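Local structure of 3-hydroxyisobutyrate dehydrogenase (2CVZ) at residues Pro215-Thr220 with Asp272-Leu277. The protein catalyses the NADP-dependent oxidation of 3-hydroxyisobutyrate, a step of valine catabolism, and binds its dinucleotide cofactor on a Rossmann-type domain. Residues are numbered along the deposited sequence; the frame is centred on the assembly and turned at random.
Sequences PQRVLT and DHVEAL
Arg217 reaches from helix 214-219 to the carboxylate of Asp272, and its NH1 lies 3.1 Å from Asp272 OD2 in a salt bridge. The chain runs extended from CG to NE, with CG anti to the carbonyl carbon (chi1 -50°), which carries the guanidinium past Val274 to the aspartate. There the carboxylate stands at the edge of the guanidinium, the two planes tilted 35° apart; the bond between them is bent and weak, and NH1 is held as well by Thr226 OG1. Asp272 OD2 also takes the backbone N of Val274 at 3.1 Å from above the carboxylate plane, closing an Asx turn at the start of the 3-10 turn 273-275, while OD1 receives the backbone N atoms of Thr226 and Phe227. Replacing Asp272 by an alanine would probably leave the Arg217 guanidinium without its charged mate and open the Asx turn. This buried contact belongs to the mainly helical C-terminal domain of the 3-hydroxyisobutyrate dehydrogenase fold, where helix 214-219 packs against the lead-in to helix 276-284. Alongside the Arg217 chain, both methyls of Val274 take part. Val274 CG2 lies 3.8 Å from CD of Arg217, whose chain crosses the valine at about a right angle; Val274 CG2 also lies over one face of the His273 ring, toward the rim. Val274 CG1, anti to the backbone N (chi1 178°), meets Val218 CG2 at 3.7 Å, the two valines meeting obliquely. Val218 CG2 also touches Leu277 CD2 at 4.1 Å, and these two side chains cross at about a right angle. The His273 ring turns its edge to Arg217 NH1, 3.7 Å from His273 NE2, and the His273 side chain is about 6 Å from the bound NADPH.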
loop_
_atom_site.group_PDB
_atom_site.type_symbol
_atom_site.label_atom_id
_atom_site.label_comp_id
_atom_site.label_asym_id
_atom_site.label_seq_id
_atom_site.Cartn_x
_atom_site.Cartn_y
_atom_site.Cartn_z
ATOM N N PRO C 215 -3.585 22.899 10.440
ATOM C CA PRO C 215 -3.965 24.309 10.318
ATOM C C PRO C 215 -2.904 25.257 10.867
ATOM O O PRO C 215 -2.589 26.275 10.252
ATOM C CB PRO C 215 -5.263 24.392 11.123
ATOM C CG PRO C 215 -5.825 23.012 11.030
ATOM C CD PRO C 215 -4.598 22.147 11.201
ATOM N N GLN C 216 -2.353 24.907 12.024
ATOM C CA GLN C 216 -1.357 25.733 12.697
ATOM C C GLN C 216 0.064 25.686 12.134
ATOM O O GLN C 216 0.797 26.673 12.220
ATOM C CB GLN C 216 -1.306 25.372 14.188
ATOM C CG GLN C 216 -2.633 25.523 14.931
ATOM C CD GLN C 216 -3.620 24.404 14.631
ATOM O OE1 GLN C 216 -3.312 23.462 13.898
ATOM N NE2 GLN C 216 -4.817 24.500 15.210
ATOM N N ARG C 217 0.457 24.555 11.553
ATOM C CA ARG C 217 1.815 24.426 11.032
ATOM C C ARG C 217 1.971 24.459 9.521
ATOM O O ARG C 217 2.946 25.012 9.013
ATOM C CB ARG C 217 2.450 23.138 11.553
ATOM C CG ARG C 217 2.334 22.982 13.041
ATOM C CD ARG C 217 3.160 21.829 13.557
ATOM N NE ARG C 217 3.013 21.717 15.002
ATOM C CZ ARG C 217 3.874 21.102 15.801
ATOM N NH1 ARG C 217 4.962 20.529 15.299
ATOM N NH2 ARG C 217 3.649 21.073 17.106
ATOM N N VAL C 218 1.022 23.868 8.805
ATOM C CA VAL C 218 1.108 23.809 7.352
ATOM C C VAL C 218 0.496 25.001 6.621
ATOM O O VAL C 218 1.166 25.655 5.822
ATOM C CB VAL C 218 0.452 22.517 6.823
ATOM C CG1 VAL C 218 0.634 22.420 5.317
ATOM C CG2 VAL C 218 1.056 21.306 7.524
ATOM N N LEU C 219 -0.775 25.276 6.882
ATOM C CA LEU C 219 -1.447 26.387 6.219
ATOM C C LEU C 219 -0.723 27.710 6.455
ATOM O O LEU C 219 -0.676 28.568 5.572
ATOM C CB LEU C 219 -2.902 26.482 6.696
ATOM C CG LEU C 219 -3.905 25.524 6.037
ATOM C CD1 LEU C 219 -3.408 24.089 6.107
ATOM C CD2 LEU C 219 -5.247 25.658 6.728
ATOM N N THR C 220 -0.153 27.861 7.646
ATOM C CA THR C 220 0.573 29.071 8.026
ATOM C C THR C 220 1.981 29.093 7.442
ATOM O O THR C 220 2.625 30.147 7.391
ATOM C CB THR C 220 0.716 29.171 9.551
ATOM O OG1 THR C 220 1.426 28.023 10.032
ATOM C CG2 THR C 220 -0.649 29.237 10.216
ATOM N N ASP C 272 10.814 18.743 11.142
ATOM C CA ASP C 272 9.728 18.461 12.075
ATOM C C ASP C 272 8.873 17.357 11.466
ATOM O O ASP C 272 8.767 17.258 10.241
ATOM C CB ASP C 272 8.863 19.700 12.311
ATOM C CG ASP C 272 7.746 19.439 13.302
ATOM O OD1 ASP C 272 8.050 19.235 14.495
ATOM O OD2 ASP C 272 6.568 19.428 12.887
ATOM N N HIS C 273 8.261 16.533 12.311
ATOM C CA HIS C 273 7.437 15.438 11.808
ATOM C C HIS C 273 6.345 15.903 10.850
ATOM O O HIS C 273 6.034 15.219 9.871
ATOM C CB HIS C 273 6.816 14.640 12.970
ATOM C CG HIS C 273 5.860 15.425 13.818
ATOM N ND1 HIS C 273 4.625 14.936 14.189
ATOM C CD2 HIS C 273 5.970 16.644 14.398
ATOM C CE1 HIS C 273 4.017 15.819 14.962
ATOM N NE2 HIS C 273 4.812 16.863 15.106
ATOM N N VAL C 274 5.766 17.069 11.117
ATOM C CA VAL C 274 4.708 17.585 10.257
ATOM C C VAL C 274 5.245 17.998 8.888
ATOM O O VAL C 274 4.493 18.089 7.918
ATOM C CB VAL C 274 3.989 18.775 10.926
ATOM C CG1 VAL C 274 2.912 19.332 10.003
ATOM C CG2 VAL C 274 3.365 18.316 12.240
ATOM N N GLU C 275 6.549 18.238 8.801
ATOM C CA GLU C 275 7.146 18.617 7.523
ATOM C C GLU C 275 7.099 17.457 6.534
ATOM O O GLU C 275 7.425 17.619 5.357
ATOM C CB GLU C 275 8.588 19.092 7.722
ATOM C CG GLU C 275 8.668 20.529 8.222
ATOM C CD GLU C 275 10.084 21.056 8.281
ATOM O OE1 GLU C 275 10.745 20.877 9.324
ATOM O OE2 GLU C 275 10.536 21.646 7.278
ATOM N N ALA C 276 6.688 16.286 7.007
ATOM C CA ALA C 276 6.587 15.132 6.122
ATOM C C ALA C 276 5.640 15.496 4.979
ATOM O O ALA C 276 5.789 15.017 3.856
ATOM C CB ALA C 276 6.059 13.914 6.888
ATOM N N LEU C 277 4.673 16.365 5.268
ATOM C CA LEU C 277 3.713 16.785 4.258
ATOM C C LEU C 277 4.376 17.603 3.151
ATOM O O LEU C 277 3.823 17.739 2.063
ATOM C CB LEU C 277 2.566 17.578 4.904
ATOM C CG LEU C 277 1.350 16.732 5.318
ATOM C CD1 LEU C 277 1.788 15.604 6.225
ATOM C CD2 LEU C 277 0.309 17.604 6.007
#